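Local coordinates for putative uncharacterized protein (Mycobacterium avium, PDB 2Z6V), which probably transfers a sulfuryl group from an activated donor such as PAPS to an acceptor that has not been identified, at residues L43-S48 with Q89-I94; L84-Q89 with Q139-I144; E99-P104 with Y233-Q238; M192-Q197 with Y227-R232. All blocks are in the same frame, centred on the assembly; numbering follows the deposited sequence.

Contact 1: L43-S48 with Q89-I94; sequences LSEIDS and QVHAYI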
# COMPACT_ATOMS: atom_id res chain seq x y z
N LEU A 43 21.78 -7.68 -13.37
CA LEU A 43 22.00 -8.52 -12.19
C LEU A 43 21.25 -9.83 -12.36
O LEU A 43 20.18 -9.86 -12.96
CB LEU A 43 21.49 -7.80 -10.94
CG LEU A 43 22.13 -6.44 -10.62
CD1 LEU A 43 21.32 -5.73 -9.52
CD2 LEU A 43 23.58 -6.65 -10.21
N SER A 44 21.79 -10.92 -11.82
CA SER A 44 21.13 -12.22 -11.96
C SER A 44 20.94 -13.00 -10.66
O SER A 44 20.20 -13.99 -10.63
CB SER A 44 21.88 -13.08 -12.99
OG SER A 44 23.27 -13.11 -12.71
N GLU A 45 21.60 -12.59 -9.59
CA GLU A 45 21.44 -13.29 -8.32
C GLU A 45 20.22 -12.77 -7.57
O GLU A 45 19.83 -11.62 -7.72
CB GLU A 45 22.68 -13.12 -7.45
CG GLU A 45 23.91 -13.85 -7.96
CD GLU A 45 25.02 -13.90 -6.92
OE1 GLU A 45 26.13 -14.35 -7.26
OE2 GLU A 45 24.77 -13.50 -5.76
N ILE A 46 19.61 -13.62 -6.76
CA ILE A 46 18.44 -13.24 -5.99
C ILE A 46 18.51 -13.94 -4.64
O ILE A 46 19.18 -14.96 -4.50
CB ILE A 46 17.15 -13.60 -6.75
CG1 ILE A 46 15.98 -12.80 -6.18
CG2 ILE A 46 16.88 -15.09 -6.67
CD1 ILE A 46 14.78 -12.75 -7.11
N ASP A 47 17.83 -13.40 -3.63
CA ASP A 47 17.88 -13.97 -2.30
C ASP A 47 17.16 -15.30 -2.09
O ASP A 47 17.60 -16.13 -1.30
CB ASP A 47 17.41 -12.95 -1.24
CG ASP A 47 16.10 -12.29 -1.61
OD1 ASP A 47 16.09 -11.43 -2.52
OD2 ASP A 47 15.07 -12.62 -0.98
N SER A 48 16.05 -15.50 -2.79
CA SER A 48 15.31 -16.74 -2.64
C SER A 48 14.39 -17.03 -3.81
O SER A 48 14.47 -16.39 -4.85
CB SER A 48 14.50 -16.72 -1.34
OG SER A 48 13.42 -15.81 -1.44
N GLN A 89 17.88 -5.62 -7.64
CA GLN A 89 18.74 -4.50 -7.27
C GLN A 89 19.01 -4.45 -5.76
O GLN A 89 20.14 -4.17 -5.34
CB GLN A 89 18.12 -3.18 -7.74
CG GLN A 89 18.06 -3.05 -9.25
CD GLN A 89 17.65 -1.66 -9.70
OE1 GLN A 89 18.28 -0.66 -9.35
NE2 GLN A 89 16.60 -1.58 -10.50
N VAL A 90 17.99 -4.71 -4.96
CA VAL A 90 18.14 -4.68 -3.51
C VAL A 90 19.02 -5.83 -3.01
O VAL A 90 19.75 -5.68 -2.03
CB VAL A 90 16.77 -4.74 -2.79
CG1 VAL A 90 16.97 -4.84 -1.28
CG2 VAL A 90 15.96 -3.49 -3.14
N HIS A 91 18.94 -6.97 -3.69
CA HIS A 91 19.73 -8.12 -3.29
C HIS A 91 21.21 -7.90 -3.58
O HIS A 91 22.07 -8.27 -2.77
CB HIS A 91 19.25 -9.38 -4.00
CG HIS A 91 20.09 -10.58 -3.69
ND1 HIS A 91 21.11 -11.02 -4.51
CD2 HIS A 91 20.12 -11.38 -2.59
CE1 HIS A 91 21.73 -12.02 -3.93
NE2 HIS A 91 21.16 -12.26 -2.77
N ALA A 92 21.51 -7.31 -4.73
CA ALA A 92 22.90 -7.06 -5.10
C ALA A 92 23.52 -6.07 -4.11
O ALA A 92 24.67 -6.23 -3.70
CB ALA A 92 22.98 -6.50 -6.52
N TYR A 93 22.73 -5.07 -3.72
CA TYR A 93 23.20 -4.07 -2.79
C TYR A 93 23.50 -4.67 -1.41
O TYR A 93 24.56 -4.43 -0.84
CB TYR A 93 22.17 -2.95 -2.64
CG TYR A 93 22.73 -1.74 -1.92
CD1 TYR A 93 23.58 -0.86 -2.58
CD2 TYR A 93 22.44 -1.51 -0.57
CE1 TYR A 93 24.14 0.23 -1.92
CE2 TYR A 93 23.00 -0.43 0.10
CZ TYR A 93 23.84 0.44 -0.58
OH TYR A 93 24.38 1.53 0.08
N ILE A 94 22.56 -5.44 -0.89
CA ILE A 94 22.76 -6.05 0.42
C ILE A 94 24.00 -6.93 0.44
O ILE A 94 24.76 -6.90 1.41
CB ILE A 94 21.52 -6.86 0.86
CG1 ILE A 94 20.35 -5.91 1.11
CG2 ILE A 94 21.83 -7.63 2.14
CD1 ILE A 94 19.07 -6.60 1.51
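With CG trans to its own backbone N (chi1 177°), His91 points its imidazole out from helix 70-96 and lays it against the backbone of Glu45, Ile46 and Asp47, while the chi1 of Leu43 (-59°) brings both its methyl groups to Ala92 on the same helix. The peptide link between Ile46 and Asp47 covers one face of the His91 ring. Ile46 C stands 3.6 Å above the ring plane over its centre, and Asp47 N lies nearer the rim, 3.2 Å from His91 CD2. The Glu45 carboxylate comes in at the ring edge, OE2 lying 3.8 Å from His91 CE1. Asp47 runs past the imidazole in the opposite sense, CB 3.4 Å from His91 CD2, and spends its carboxylate on a salt bridge to Arg87, one turn earlier in the helix. At the other end of the loop, Leu43 CD1 packs 3.5 Å from Ala92 CB. The side chain of Ile46 packs on Phe34, Leu84 and Leu88. The two segments are therefore joined by a peptide link lying over the imidazole face and by apolar packing, without hydrogen bonds between them, and the ionic link is made one turn away. Glu45 OE2 is 4.6 Å from His91 ND1, so this carboxylate may modestly favour a protonated imidazole, although its charged atoms do not touch the ring nitrogens.

Contact 2: L84-Q89 with Q139-I144; sequences LGRRLQ and QCVHPI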
# COMPACT_ATOMS: atom_id res chain seq x y z
N LEU A 84 10.23 -6.95 -10.13
CA LEU A 84 11.21 -8.00 -9.89
C LEU A 84 12.63 -7.45 -10.04
O LEU A 84 13.55 -7.91 -9.35
CB LEU A 84 11.00 -9.17 -10.87
CG LEU A 84 11.91 -10.38 -10.66
CD1 LEU A 84 11.74 -10.91 -9.24
CD2 LEU A 84 11.57 -11.46 -11.68
N GLY A 85 12.80 -6.47 -10.92
CA GLY A 85 14.11 -5.87 -11.11
C GLY A 85 14.57 -5.18 -9.83
O GLY A 85 15.76 -5.20 -9.50
N ARG A 86 13.63 -4.55 -9.12
CA ARG A 86 13.95 -3.88 -7.86
C ARG A 86 14.45 -4.91 -6.86
O ARG A 86 15.42 -4.68 -6.14
CB ARG A 86 12.71 -3.19 -7.30
CG ARG A 86 12.38 -1.90 -7.98
CD ARG A 86 10.90 -1.64 -7.99
NE ARG A 86 10.60 -0.75 -9.10
CZ ARG A 86 9.42 -0.68 -9.70
NH1 ARG A 86 8.42 -1.46 -9.30
NH2 ARG A 86 9.26 0.15 -10.72
N ARG A 87 13.76 -6.04 -6.84
CA ARG A 87 14.11 -7.15 -5.96
C ARG A 87 15.56 -7.53 -6.24
O ARG A 87 16.34 -7.75 -5.32
CB ARG A 87 13.16 -8.32 -6.23
CG ARG A 87 13.39 -9.57 -5.40
CD ARG A 87 13.09 -9.33 -3.95
NE ARG A 87 13.14 -10.59 -3.21
CZ ARG A 87 12.13 -11.45 -3.12
NH1 ARG A 87 10.98 -11.21 -3.73
NH2 ARG A 87 12.28 -12.56 -2.40
N LEU A 88 15.92 -7.60 -7.52
CA LEU A 88 17.28 -7.94 -7.93
C LEU A 88 18.28 -6.88 -7.49
O LEU A 88 19.38 -7.19 -7.04
CB LEU A 88 17.36 -8.11 -9.45
CG LEU A 88 16.67 -9.35 -10.01
CD1 LEU A 88 16.69 -9.33 -11.53
CD2 LEU A 88 17.37 -10.59 -9.48
N GLN A 89 17.88 -5.62 -7.64
CA GLN A 89 18.74 -4.50 -7.27
C GLN A 89 19.01 -4.45 -5.76
O GLN A 89 20.14 -4.17 -5.34
CB GLN A 89 18.12 -3.18 -7.74
CG GLN A 89 18.06 -3.05 -9.25
CD GLN A 89 17.65 -1.66 -9.70
OE1 GLN A 89 18.28 -0.66 -9.35
NE2 GLN A 89 16.60 -1.58 -10.50
N GLN A 139 11.30 5.71 -3.76
CA GLN A 139 12.12 4.64 -3.21
C GLN A 139 11.52 3.28 -3.54
O GLN A 139 12.12 2.24 -3.27
CB GLN A 139 12.27 4.81 -1.69
CG GLN A 139 12.92 6.12 -1.32
CD GLN A 139 12.95 6.34 0.17
OE1 GLN A 139 11.96 6.10 0.86
NE2 GLN A 139 14.09 6.81 0.68
N CYS A 140 10.33 3.30 -4.13
CA CYS A 140 9.67 2.07 -4.54
C CYS A 140 9.81 1.90 -6.05
O CYS A 140 9.28 0.95 -6.62
CB CYS A 140 8.21 2.09 -4.11
SG CYS A 140 8.02 1.93 -2.33
N VAL A 141 10.51 2.83 -6.68
CA VAL A 141 10.76 2.79 -8.11
C VAL A 141 12.26 2.57 -8.33
O VAL A 141 12.67 1.68 -9.07
CB VAL A 141 10.31 4.11 -8.80
CG1 VAL A 141 10.76 4.13 -10.26
CG2 VAL A 141 8.81 4.23 -8.71
N HIS A 142 13.08 3.39 -7.67
CA HIS A 142 14.53 3.28 -7.77
C HIS A 142 15.17 3.28 -6.39
O HIS A 142 15.80 4.26 -5.98
CB HIS A 142 15.08 4.45 -8.59
CG HIS A 142 14.54 4.52 -9.98
ND1 HIS A 142 14.49 3.43 -10.82
CD2 HIS A 142 14.03 5.56 -10.68
CE1 HIS A 142 13.98 3.79 -11.98
NE2 HIS A 142 13.69 5.08 -11.93
N PRO A 143 15.05 2.16 -5.65
CA PRO A 143 15.61 2.04 -4.29
C PRO A 143 17.13 2.10 -4.14
O PRO A 143 17.64 2.71 -3.20
CB PRO A 143 15.04 0.70 -3.81
CG PRO A 143 15.00 -0.10 -5.07
CD PRO A 143 14.43 0.89 -6.07
N ILE A 144 17.84 1.47 -5.07
CA ILE A 144 19.30 1.39 -5.02
C ILE A 144 20.00 2.38 -5.95
O ILE A 144 19.67 2.46 -7.13
CB ILE A 144 19.76 -0.06 -5.39
CG1 ILE A 144 19.10 -1.06 -4.43
CG2 ILE A 144 21.27 -0.18 -5.34
CD1 ILE A 144 19.27 -0.72 -2.96
O HOH W 1 17.32 1.61 -7.88
O HOH W 2 14.94 0.72 -10.83
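Arg86 and Gln89, a turn apart on helix 70-96, meet residues 140-144 in a partly buried helix-to-loop contact; the loop follows strand 132-134, an outermost strand of the parallel sheet. Arg86 NE donates to Val141 O at 3.2 Å with an N-H...O angle of 149°, the donor tilted 27° from the carbonyl plane. A bend at chi2 (149°) brings the guanidinium against the carbonyls of Cys140 and Val141, where Cys140 O sits over one of its faces, 3.2 Å from the plane, without forming a hydrogen bond. Pro143 CD rests on Arg86 CG at 4.0 Å, and Ile144 CG1 packs 3.4 Å from Gln89 O. The amide of Gln89 reaches the loop through two waters. One donates to both Gln89 OE1 (2.9 Å) and Ile144 O (2.6 Å); the other accepts from Gln89 NE2 at 2.9 Å and is hydrogen-bonded to His142 ND1 at 2.7 Å. Both polar ends of the glutamine are thus satisfied, and the two waters are consistent with a settled rotation of its amide. Since Val141 and Ile144 are held through backbone carbonyls, the helix grips mainly the path of the loop, and the arginine's charge would probably polarise the two carbonyls gathered round it.

Contact 3: E99-P104 with Y233-Q238; sequences EVLDAP and YLQVLQ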
# COMPACT_ATOMS: atom_id res chain seq x y z
N GLU A 99 26.46 -5.22 6.44
CA GLU A 99 26.25 -4.46 7.66
C GLU A 99 24.84 -3.88 7.84
O GLU A 99 24.37 -3.76 8.97
CB GLU A 99 27.26 -3.32 7.77
CG GLU A 99 27.10 -2.24 6.72
CD GLU A 99 27.95 -2.48 5.49
OE1 GLU A 99 28.26 -3.66 5.20
OE2 GLU A 99 28.31 -1.49 4.81
N VAL A 100 24.16 -3.52 6.74
CA VAL A 100 22.82 -2.95 6.85
C VAL A 100 21.84 -3.86 7.58
O VAL A 100 20.88 -3.39 8.19
CB VAL A 100 22.20 -2.61 5.45
CG1 VAL A 100 23.07 -1.59 4.72
CG2 VAL A 100 22.02 -3.88 4.62
N LEU A 101 22.09 -5.16 7.52
CA LEU A 101 21.22 -6.14 8.16
C LEU A 101 21.41 -6.20 9.67
O LEU A 101 20.59 -6.78 10.38
CB LEU A 101 21.48 -7.53 7.58
CG LEU A 101 21.28 -7.67 6.07
CD1 LEU A 101 21.70 -9.06 5.61
CD2 LEU A 101 19.83 -7.38 5.73
N ASP A 102 22.49 -5.59 10.16
CA ASP A 102 22.77 -5.58 11.58
C ASP A 102 22.06 -4.46 12.33
O ASP A 102 21.87 -4.54 13.54
CB ASP A 102 24.28 -5.49 11.83
CG ASP A 102 25.05 -6.64 11.19
OD1 ASP A 102 24.57 -7.80 11.27
OD2 ASP A 102 26.14 -6.38 10.63
N ALA A 103 21.68 -3.41 11.60
CA ALA A 103 20.98 -2.29 12.22
C ALA A 103 19.51 -2.65 12.31
O ALA A 103 18.88 -2.99 11.30
CB ALA A 103 21.16 -1.03 11.40
N PRO A 104 18.93 -2.58 13.51
CA PRO A 104 17.52 -2.92 13.71
C PRO A 104 16.53 -1.88 13.20
O PRO A 104 16.88 -0.73 12.95
CB PRO A 104 17.44 -3.07 15.23
CG PRO A 104 18.34 -1.98 15.69
CD PRO A 104 19.55 -2.13 14.77
N TYR A 233 14.59 -4.26 3.15
CA TYR A 233 14.40 -3.09 2.32
C TYR A 233 14.56 -1.85 3.20
O TYR A 233 15.32 -0.94 2.88
CB TYR A 233 12.99 -3.10 1.74
CG TYR A 233 12.83 -2.37 0.43
CD1 TYR A 233 12.85 -3.08 -0.78
CD2 TYR A 233 12.59 -1.00 0.39
CE1 TYR A 233 12.62 -2.43 -2.00
CE2 TYR A 233 12.37 -0.34 -0.83
CZ TYR A 233 12.38 -1.06 -2.02
OH TYR A 233 12.14 -0.44 -3.23
N LEU A 234 13.84 -1.82 4.32
CA LEU A 234 13.92 -0.68 5.22
C LEU A 234 15.32 -0.50 5.80
O LEU A 234 15.77 0.62 6.01
CB LEU A 234 12.89 -0.82 6.35
CG LEU A 234 11.44 -0.83 5.85
CD1 LEU A 234 10.50 -1.03 7.01
CD2 LEU A 234 11.13 0.48 5.14
N GLN A 235 16.03 -1.61 6.03
CA GLN A 235 17.39 -1.50 6.56
C GLN A 235 18.33 -0.86 5.54
O GLN A 235 19.31 -0.21 5.91
CB GLN A 235 17.90 -2.88 6.99
CG GLN A 235 17.21 -3.41 8.24
CD GLN A 235 17.54 -4.85 8.51
OE1 GLN A 235 17.30 -5.72 7.67
NE2 GLN A 235 18.10 -5.12 9.68
N VAL A 236 18.03 -1.04 4.25
CA VAL A 236 18.85 -0.45 3.20
C VAL A 236 18.58 1.06 3.13
O VAL A 236 19.51 1.85 2.94
CB VAL A 236 18.54 -1.08 1.82
CG1 VAL A 236 19.27 -0.30 0.73
CG2 VAL A 236 18.96 -2.54 1.81
N LEU A 237 17.33 1.45 3.28
CA LEU A 237 16.99 2.87 3.23
C LEU A 237 17.50 3.59 4.48
O LEU A 237 17.91 4.76 4.40
CB LEU A 237 15.48 3.05 3.08
CG LEU A 237 14.86 2.50 1.78
CD1 LEU A 237 13.33 2.65 1.84
CD2 LEU A 237 15.41 3.26 0.56
N GLN A 238 17.50 2.90 5.63
CA GLN A 238 17.98 3.48 6.90
C GLN A 238 19.47 3.75 6.89
O GLN A 238 19.92 4.72 7.51
CB GLN A 238 17.78 2.53 8.08
CG GLN A 238 16.40 2.34 8.59
CD GLN A 238 16.42 1.46 9.82
OE1 GLN A 238 17.15 0.48 9.88
NE2 GLN A 238 15.61 1.82 10.83
O HOH W 3 20.31 -0.81 8.40
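The flat amide of Gln235 meets the loop 99-104 at its edge: Ala103 O lies close to the amide plane and takes an almost straight hydrogen bond from NE2 (2.8 Å, N-H...O angle 169°). The same nitrogen makes a second, weak bond to Leu101 O at 3.1 Å, bent to 123°. On the oxygen side, Leu101 crosses the glutamine at about a right angle and brings CD2 to within 3.6 Å of Gln235 OE1. The side chain gets there because CG is opposite the carbonyl carbon (chi1 -71°) and the chain runs extended from it, away from helix 224-238 and into the turn. Its root is covered as well, Val100 O lying 3.3 Å from Gln235 CB. A water ties the backbones together by donating to Val100 O and to Gln235 O, each at 2.7 Å. Next to these polar contacts Val100 CG2 and Val236 CG2 approach to 4.4 Å, a looser apolar touch, and one turn further along the helix Gln238 lies beside the carbonyl of Pro104. Two backbone carbonyls of the turn therefore converge on one amide nitrogen. The loop leaves helix 70-96 for strand 109-113, while helix 224-238 leads on to strand 244-248, the neighbour of that strand in the sheet. The contact thus joins the approaches to two adjacent strands of the parallel alpha/beta core characteristic of sulfotransferases, in which the first of these strands probably runs into the loop that binds the 5'-phosphosulfate of PAPS.

Contact 4: M192-Q197 with Y227-R232; sequences MFIHNQ and YEYQKR. With PLM (palmitic acid), chain C.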
# COMPACT_ATOMS: atom_id res chain seq x y z
N MET A 192 2.92 -1.57 0.11
CA MET A 192 2.43 -2.41 -0.98
C MET A 192 3.45 -2.43 -2.12
O MET A 192 3.66 -3.46 -2.75
CB MET A 192 1.10 -1.87 -1.50
CG MET A 192 0.47 -2.68 -2.61
SD MET A 192 0.21 -4.41 -2.17
CE MET A 192 -1.24 -4.34 -1.22
N PHE A 193 4.10 -1.29 -2.34
CA PHE A 193 5.08 -1.20 -3.42
C PHE A 193 6.45 -1.76 -3.10
O PHE A 193 7.38 -1.61 -3.88
CB PHE A 193 5.15 0.24 -3.91
CG PHE A 193 3.81 0.76 -4.31
CD1 PHE A 193 3.12 0.18 -5.37
CD2 PHE A 193 3.17 1.73 -3.54
CE1 PHE A 193 1.81 0.55 -5.65
CE2 PHE A 193 1.86 2.11 -3.81
CZ PHE A 193 1.17 1.51 -4.86
N ILE A 194 6.56 -2.40 -1.94
CA ILE A 194 7.78 -3.10 -1.55
C ILE A 194 7.33 -4.55 -1.69
O ILE A 194 7.99 -5.36 -2.34
CB ILE A 194 8.19 -2.85 -0.09
CG1 ILE A 194 9.02 -1.56 0.02
CG2 ILE A 194 9.03 -4.02 0.43
CD1 ILE A 194 9.37 -1.22 1.43
N HIS A 195 6.17 -4.83 -1.12
CA HIS A 195 5.56 -6.16 -1.14
C HIS A 195 5.31 -6.74 -2.54
O HIS A 195 5.56 -7.91 -2.78
CB HIS A 195 4.23 -6.14 -0.36
CG HIS A 195 4.39 -6.05 1.12
ND1 HIS A 195 3.42 -6.47 2.00
CD2 HIS A 195 5.40 -5.57 1.89
CE1 HIS A 195 3.82 -6.25 3.24
NE2 HIS A 195 5.02 -5.70 3.20
N ASN A 196 4.80 -5.94 -3.47
CA ASN A 196 4.53 -6.45 -4.80
C ASN A 196 5.81 -6.95 -5.46
O ASN A 196 5.76 -7.69 -6.45
CB ASN A 196 3.84 -5.37 -5.66
CG ASN A 196 4.77 -4.24 -6.03
OD1 ASN A 196 5.86 -4.10 -5.47
ND2 ASN A 196 4.34 -3.42 -6.98
N GLN A 197 6.96 -6.57 -4.91
CA GLN A 197 8.25 -7.02 -5.44
C GLN A 197 8.51 -8.48 -5.06
O GLN A 197 9.51 -9.08 -5.48
CB GLN A 197 9.39 -6.14 -4.92
CG GLN A 197 9.41 -4.73 -5.49
CD GLN A 197 10.41 -3.84 -4.79
OE1 GLN A 197 11.57 -4.22 -4.57
NE2 GLN A 197 9.98 -2.63 -4.43
N TYR A 227 7.34 -10.00 4.50
CA TYR A 227 7.65 -9.09 5.59
C TYR A 227 9.13 -9.10 5.90
O TYR A 227 9.69 -8.06 6.27
CB TYR A 227 6.81 -9.42 6.83
CG TYR A 227 5.42 -8.84 6.74
CD1 TYR A 227 4.40 -9.52 6.09
CD2 TYR A 227 5.16 -7.55 7.22
CE1 TYR A 227 3.15 -8.93 5.89
CE2 TYR A 227 3.92 -6.95 7.03
CZ TYR A 227 2.92 -7.64 6.36
OH TYR A 227 1.70 -7.04 6.15
N GLU A 228 9.78 -10.25 5.72
CA GLU A 228 11.21 -10.33 5.98
C GLU A 228 11.92 -9.49 4.94
O GLU A 228 12.96 -8.89 5.22
CB GLU A 228 11.68 -11.78 5.91
CG GLU A 228 11.52 -12.53 7.22
CD GLU A 228 11.45 -14.02 7.01
OE1 GLU A 228 12.24 -14.53 6.17
OE2 GLU A 228 10.62 -14.69 7.69
N TYR A 229 11.36 -9.46 3.73
CA TYR A 229 11.93 -8.66 2.66
C TYR A 229 11.74 -7.17 3.01
O TYR A 229 12.66 -6.35 2.85
CB TYR A 229 11.25 -8.97 1.33
CG TYR A 229 11.75 -8.13 0.18
CD1 TYR A 229 13.10 -8.13 -0.18
CD2 TYR A 229 10.88 -7.30 -0.54
CE1 TYR A 229 13.58 -7.32 -1.20
CE2 TYR A 229 11.35 -6.48 -1.57
CZ TYR A 229 12.70 -6.50 -1.89
OH TYR A 229 13.17 -5.69 -2.90
N GLN A 230 10.56 -6.82 3.51
CA GLN A 230 10.33 -5.42 3.84
C GLN A 230 11.36 -4.91 4.83
O GLN A 230 11.90 -3.82 4.66
CB GLN A 230 8.93 -5.21 4.42
CG GLN A 230 8.60 -3.74 4.54
CD GLN A 230 7.28 -3.49 5.22
OE1 GLN A 230 6.41 -4.36 5.24
NE2 GLN A 230 7.10 -2.29 5.76
N LYS A 231 11.65 -5.70 5.86
CA LYS A 231 12.64 -5.30 6.87
C LYS A 231 14.01 -5.03 6.24
O LYS A 231 14.66 -4.03 6.55
CB LYS A 231 12.75 -6.36 7.96
CG LYS A 231 13.85 -6.10 8.98
CD LYS A 231 13.58 -6.82 10.30
CE LYS A 231 14.64 -6.47 11.34
NZ LYS A 231 14.13 -6.57 12.74
N ARG A 232 14.45 -5.92 5.35
CA ARG A 232 15.74 -5.75 4.68
C ARG A 232 15.71 -4.47 3.84
O ARG A 232 16.68 -3.70 3.81
CB ARG A 232 16.04 -6.95 3.77
CG ARG A 232 16.45 -8.22 4.51
CD ARG A 232 16.83 -9.31 3.53
NE ARG A 232 15.81 -10.35 3.45
CZ ARG A 232 15.21 -10.72 2.33
NH1 ARG A 232 15.53 -10.15 1.19
NH2 ARG A 232 14.29 -11.67 2.37
C1 PLM C . -7.08 -5.51 -5.31
O1 PLM C . -7.84 -6.50 -5.38
O2 PLM C . -5.99 -5.37 -5.90
C2 PLM C . -7.52 -4.35 -4.41
C3 PLM C . -7.94 -4.85 -3.03
C4 PLM C . -8.26 -3.70 -2.06
C5 PLM C . -7.04 -2.81 -1.83
C6 PLM C . -6.85 -1.80 -2.97
C7 PLM C . -5.47 -1.14 -2.87
C8 PLM C . -4.38 -2.13 -3.29
C9 PLM C . -3.16 -1.98 -2.38
CA PLM C . -2.70 -0.52 -2.29
CB PLM C . -1.84 -0.29 -1.04
CC PLM C . -2.61 -0.72 0.21
CD PLM C . -2.54 -2.24 0.39
CE PLM C . -3.67 -2.77 1.27
CF PLM C . -5.02 -2.55 0.59
CG PLM C . -6.17 -3.20 1.37
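Tyr229 OH donates to Gln197 OE1 at 2.7 Å, reaching the amide from helix 224-238 with its ring steeply inclined to the amide plane. The other end of that amide is held from its own segment: Gln197 NE2 donates to Phe193 O at 2.8 Å, in the carbonyl plane and on a lone pair, which fixes the orientation of the glutamine. A chi1 of 177° extends the Tyr229 ring toward the helix 192-195, where Ile194 CG2 packs 3.9 Å from CD2, well out of the ring plane, and also lies over the backbone of Gln230, while Ile194 O lies at the ring edge. A second polar bond runs the opposite way. His195 NE2 donates to Gln230 OE1 at 2.8 Å and 160°; the acceptor lies near the imidazole plane, whereas the donor stands above the plane of the amide carbonyl. The same imidazole turns an edge to the face of Tyr227 in a T-shaped pair, ring centroids 4.8 Å apart and planes at 76°, with His195 CE1 3.5 Å from Tyr227 CZ. The Tyr227 hydroxyl has its own partner outside the contact, His252. All six touching residues are buried, and the hydrogen bonds satisfy Gln197, Tyr229 OH, His195 NE2 and Gln230 OE1. Met192, outside this interface, borders the bound palmitic acid, CG 3.7 Å from its C9. Around the contact, helix 70-96 covers Tyr229 with a cation-pi interaction from Arg87, helix 256-262 packs on Tyr227, and the loop beyond strand 244-248 supplies Met249 beside His195.

Overall arrangement
All four contacts lie on the same side of the chain's centre, their own centres 10 to 15 Å apart. Helix 70-96 carries one segment of contact 1 and one of contact 2, which share Gln89; helix 224-238 serves contacts 3 and 4. Along the chain, contacts 1 and 2 interlock, contact 2 also crosses contact 3, and contact 4 is nested within contact 3. Arg87 links three of them, through Asp47 in contact 1 and through Gln197 and Tyr229 in contact 4, while Tyr233 joins contact 3 to Gln139 of contact 2. The two long helices and their loops thus form one packed layer, from the surface at contact 1 to the buried contact 4 near the bound palmitic acid.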